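Local coordinates for protein putative dienelactone hydrolase (Klebsiella pneumoniae subsp. pneumoniae MGH 78578, PDB 3F67) that is probably a hydrolase of the dienelactone hydrolase family, acting on carboxylic ester bonds, with an alpha/beta-hydrolase fold, at residues Val38-Glu46 and Pro74-Phe84. Numbering follows the deposited sequence. Where two conformers were deposited one is given.
Sequences VQEIFGVHE and PNEYHDIPTLF
Ile-41 and Phe-42, in the type I turn Glu-40 to Gly-43 that follows strand 32-38 of the alpha/beta-hydrolase core, pack against Pro-74 and the first turn of helix 80-88. Ile-41 fills the middle. Its CG1 lies between the backbone N and carbonyl carbon (chi1 59°), and the extended chain carries CD1 among three side chains of the helix, 3.7 Å from Leu-83 CD2 and also against Ile-80 CG2 and Phe-84 CE1. Its other branch, CG2, meets the far end of the Phe-84 ring, with Phe-84 CZ at 3.9 Å. Phe-42 points away from 74-84 at its CB, but CG anti to its carbonyl carbon (chi1 -49°) swings the ring back beside Ile-41, whose CG1 lies over one face, toward the rim. Ile-80 CD1 approaches the ring edge near CZ, and Leu-83 CD2 comes obliquely to CD1. Next to the turn, the Pro-74 ring lies against backbone: CB is 3.5 Å from Ile-41 O, and CG rests on the Phe-42 carbonyl and close to Gly-43 N. One water joins the segments by donating to Phe-42 O and to Asn-75 OD1 (2.7 Å from the latter). Asp-79, the N-cap residue, accepts with OD2 from Thr-82 N, the capping bond, and from Thr-82 OG1 through its syn lone pair. In the same turn as Ile-41, Glu-40 forms a salt bridge to Arg-219 and touches Cys-123, the likely nucleophile. The contact joins an outlying helix to the loop after strand 32-38, near a putative Cys-His-Asp site in an alpha/beta-hydrolase fold, consistent with the dienelactone hydrolase family.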
loop_
_atom_site.group_PDB
_atom_site.type_symbol
_atom_site.label_atom_id
_atom_site.label_comp_id
_atom_site.label_asym_id
_atom_site.label_seq_id
_atom_site.Cartn_x
_atom_site.Cartn_y
_atom_site.Cartn_z
ATOM N N VAL A 38 -3.218 -0.790 -0.234
ATOM C CA VAL A 38 -3.136 -0.096 -1.538
ATOM C C VAL A 38 -2.812 -1.072 -2.659
ATOM O O VAL A 38 -1.776 -1.766 -2.630
ATOM C CB VAL A 38 -2.081 1.022 -1.566
ATOM C CG1 VAL A 38 -2.275 1.934 -2.839
ATOM C CG2 VAL A 38 -2.127 1.880 -0.306
ATOM N N GLN A 39 -3.723 -1.112 -3.641
ATOM C CA GLN A 39 -3.651 -1.996 -4.825
ATOM C C GLN A 39 -2.349 -1.891 -5.643
ATOM O O GLN A 39 -1.603 -0.896 -5.531
ATOM C CB GLN A 39 -4.794 -1.527 -5.740
ATOM C CG GLN A 39 -4.622 -0.054 -6.104
ATOM C CD GLN A 39 -5.653 0.394 -7.142
ATOM O OE1 GLN A 39 -6.792 0.682 -6.784
ATOM N NE2 GLN A 39 -5.269 0.397 -8.420
ATOM N N GLU A 40 -2.091 -2.926 -6.465
ATOM C CA GLU A 40 -1.176 -2.814 -7.599
ATOM C C GLU A 40 -1.914 -2.077 -8.739
ATOM O O GLU A 40 -3.017 -1.514 -8.517
ATOM C CB GLU A 40 -0.753 -4.208 -8.042
ATOM C CG GLU A 40 -0.256 -5.097 -6.849
ATOM C CD GLU A 40 0.191 -6.486 -7.318
ATOM O OE1 GLU A 40 -0.676 -7.336 -7.620
ATOM O OE2 GLU A 40 1.414 -6.766 -7.320
ATOM N N ILE A 41 -1.340 -2.068 -9.949
ATOM C CA ILE A 41 -2.017 -1.403 -11.078
ATOM C C ILE A 41 -3.309 -2.125 -11.539
ATOM O O ILE A 41 -4.040 -1.613 -12.393
ATOM C CB ILE A 41 -1.086 -1.244 -12.288
ATOM C CG1 ILE A 41 -0.560 -2.595 -12.773
ATOM C CG2 ILE A 41 0.059 -0.289 -11.894
ATOM C CD1 ILE A 41 0.254 -2.527 -14.043
ATOM N N PHE A 42 -3.587 -3.283 -10.949
ATOM C CA PHE A 42 -4.721 -4.087 -11.393
ATOM C C PHE A 42 -6.010 -3.760 -10.685
ATOM O O PHE A 42 -7.049 -4.394 -10.947
ATOM C CB PHE A 42 -4.381 -5.595 -11.316
ATOM C CG PHE A 42 -3.055 -5.917 -11.949
ATOM C CD1 PHE A 42 -2.837 -5.657 -13.305
ATOM C CD2 PHE A 42 -1.999 -6.418 -11.173
ATOM C CE1 PHE A 42 -1.566 -5.910 -13.928
ATOM C CE2 PHE A 42 -0.736 -6.684 -11.779
ATOM C CZ PHE A 42 -0.535 -6.409 -13.169
ATOM N N GLY A 43 -5.945 -2.802 -9.773
ATOM C CA GLY A 43 -7.134 -2.376 -9.021
ATOM C C GLY A 43 -7.452 -3.327 -7.889
ATOM O O GLY A 43 -6.583 -4.100 -7.431
ATOM N N VAL A 44 -8.688 -3.259 -7.392
ATOM C CA VAL A 44 -9.025 -4.097 -6.191
ATOM C C VAL A 44 -9.414 -5.488 -6.708
ATOM O O VAL A 44 -10.594 -5.882 -6.783
ATOM C CB VAL A 44 -10.083 -3.420 -5.285
ATOM C CG1 VAL A 44 -10.312 -4.273 -3.992
ATOM C CG2 VAL A 44 -9.562 -2.088 -4.840
ATOM N N HIS A 45 -8.374 -6.193 -7.142
ATOM C CA HIS A 45 -8.447 -7.541 -7.776
ATOM C C HIS A 45 -8.864 -8.521 -6.674
ATOM O O HIS A 45 -8.741 -8.213 -5.490
ATOM C CB HIS A 45 -7.008 -7.812 -8.234
ATOM C CG HIS A 45 -6.811 -9.080 -9.024
ATOM N ND1 HIS A 45 -6.581 -10.298 -8.414
ATOM C CD2 HIS A 45 -6.771 -9.303 -10.355
ATOM C CE1 HIS A 45 -6.407 -11.226 -9.343
ATOM N NE2 HIS A 45 -6.532 -10.650 -10.534
ATOM N N GLU A 46 -9.336 -9.718 -7.054
ATOM C CA GLU A 46 -9.587 -10.773 -6.059
ATOM C C GLU A 46 -8.428 -10.980 -5.081
ATOM O O GLU A 46 -8.638 -11.269 -3.892
ATOM C CB GLU A 46 -9.857 -12.089 -6.800
ATOM C CG GLU A 46 -10.011 -13.272 -5.871
ATOM C CD GLU A 46 -11.184 -13.118 -4.863
ATOM O OE1 GLU A 46 -12.140 -12.324 -5.101
ATOM O OE2 GLU A 46 -11.135 -13.802 -3.823
ATOM N N PRO A 74 -9.205 -0.813 -14.645
ATOM C CA PRO A 74 -8.041 -1.606 -15.082
ATOM C C PRO A 74 -8.440 -2.885 -15.817
ATOM O O PRO A 74 -7.689 -3.383 -16.674
ATOM C CB PRO A 74 -7.297 -1.919 -13.758
ATOM C CG PRO A 74 -8.221 -1.497 -12.687
ATOM C CD PRO A 74 -9.151 -0.509 -13.215
ATOM N N ASN A 75 -9.633 -3.401 -15.526
ATOM C CA ASN A 75 -10.168 -4.549 -16.274
ATOM C C ASN A 75 -10.456 -4.322 -17.749
ATOM O O ASN A 75 -10.610 -5.287 -18.519
ATOM C CB ASN A 75 -11.392 -5.116 -15.560
ATOM C CG ASN A 75 -11.040 -5.669 -14.191
ATOM O OD1 ASN A 75 -10.012 -6.339 -14.016
ATOM N ND2 ASN A 75 -11.880 -5.375 -13.207
ATOM N N GLU A 76 -10.498 -3.056 -18.182
ATOM C CA GLU A 76 -10.603 -2.739 -19.603
ATOM C C GLU A 76 -9.290 -2.791 -20.391
ATOM O O GLU A 76 -9.284 -2.516 -21.578
ATOM C CB GLU A 76 -11.283 -1.379 -19.795
ATOM C CG GLU A 76 -12.710 -1.428 -19.302
ATOM C CD GLU A 76 -13.538 -0.261 -19.754
ATOM O OE1 GLU A 76 -12.979 0.823 -20.072
ATOM O OE2 GLU A 76 -14.764 -0.446 -19.824
ATOM N N TYR A 77 -8.197 -3.192 -19.737
ATOM C CA TYR A 77 -6.914 -3.300 -20.429
ATOM C C TYR A 77 -6.431 -4.730 -20.372
ATOM O O TYR A 77 -6.677 -5.421 -19.375
ATOM C CB TYR A 77 -5.893 -2.371 -19.751
ATOM C CG TYR A 77 -6.314 -0.949 -19.944
ATOM C CD1 TYR A 77 -6.041 -0.283 -21.146
ATOM C CD2 TYR A 77 -7.086 -0.299 -18.983
ATOM C CE1 TYR A 77 -6.472 1.028 -21.359
ATOM C CE2 TYR A 77 -7.546 1.003 -19.195
ATOM C CZ TYR A 77 -7.234 1.655 -20.372
ATOM O OH TYR A 77 -7.672 2.940 -20.566
ATOM N N HIS A 78 -5.738 -5.167 -21.415
ATOM C CA HIS A 78 -5.254 -6.549 -21.439
ATOM C C HIS A 78 -3.757 -6.645 -21.713
ATOM O O HIS A 78 -3.231 -7.729 -21.977
ATOM C CB HIS A 78 -6.024 -7.368 -22.466
ATOM C CG HIS A 78 -7.504 -7.282 -22.302
ATOM N ND1 HIS A 78 -8.164 -7.793 -21.207
ATOM C CD2 HIS A 78 -8.460 -6.752 -23.110
ATOM C CE1 HIS A 78 -9.467 -7.598 -21.358
ATOM N NE2 HIS A 78 -9.668 -6.954 -22.490
ATOM N N ASP A 79 -3.075 -5.505 -21.659
ATOM C CA ASP A 79 -1.624 -5.525 -21.671
ATOM C C ASP A 79 -1.125 -4.432 -20.733
ATOM O O ASP A 79 -1.720 -3.338 -20.641
ATOM C CB ASP A 79 -1.061 -5.375 -23.085
ATOM C CG ASP A 79 -1.302 -4.009 -23.662
ATOM O OD1 ASP A 79 -2.412 -3.776 -24.209
ATOM O OD2 ASP A 79 -0.365 -3.166 -23.578
ATOM N N ILE A 80 -0.037 -4.746 -20.043
ATOM C CA ILE A 80 0.479 -3.853 -19.006
ATOM C C ILE A 80 0.883 -2.483 -19.591
ATOM O O ILE A 80 0.576 -1.439 -19.017
ATOM C CB ILE A 80 1.563 -4.553 -18.158
ATOM C CG1 ILE A 80 0.898 -5.613 -17.231
ATOM C CG2 ILE A 80 2.271 -3.535 -17.234
ATOM C CD1 ILE A 80 1.822 -6.562 -16.487
ATOM N N PRO A 81 1.587 -2.471 -20.727
ATOM C CA PRO A 81 1.983 -1.149 -21.227
ATOM C C PRO A 81 0.814 -0.189 -21.504
ATOM O O PRO A 81 0.921 1.007 -21.210
ATOM C CB PRO A 81 2.710 -1.496 -22.537
ATOM C CG PRO A 81 3.350 -2.806 -22.220
ATOM C CD PRO A 81 2.259 -3.553 -21.469
ATOM N N THR A 82 -0.278 -0.692 -22.089
ATOM C CA THR A 82 -1.433 0.152 -22.385
ATOM C C THR A 82 -2.131 0.587 -21.082
ATOM O O THR A 82 -2.592 1.723 -20.965
ATOM C CB THR A 82 -2.398 -0.556 -23.320
ATOM O OG1 THR A 82 -1.680 -0.912 -24.516
ATOM C CG2 THR A 82 -3.518 0.372 -23.802
ATOM N N LEU A 83 -2.231 -0.333 -20.140
ATOM C CA LEU A 83 -2.782 -0.015 -18.828
ATOM C C LEU A 83 -1.982 1.124 -18.186
ATOM O O LEU A 83 -2.560 2.093 -17.674
ATOM C CB LEU A 83 -2.769 -1.246 -17.910
ATOM C CG LEU A 83 -3.108 -1.090 -16.415
ATOM C CD1 LEU A 83 -4.496 -0.422 -16.251
ATOM C CD2 LEU A 83 -3.030 -2.457 -15.707
ATOM N N PHE A 84 -0.660 1.004 -18.216
ATOM C CA PHE A 84 0.201 2.060 -17.661
ATOM C C PHE A 84 -0.010 3.398 -18.350
ATOM O O PHE A 84 -0.279 4.418 -17.701
ATOM C CB PHE A 84 1.671 1.651 -17.762
ATOM C CG PHE A 84 2.229 1.198 -16.479
ATOM C CD1 PHE A 84 2.734 -0.083 -16.325
ATOM C CD2 PHE A 84 2.207 2.045 -15.393
ATOM C CE1 PHE A 84 3.239 -0.487 -15.104
ATOM C CE2 PHE A 84 2.693 1.643 -14.175
ATOM C CZ PHE A 84 3.213 0.382 -14.028
HETATM O O HOH W 1 -7.446 -5.731 -13.456
#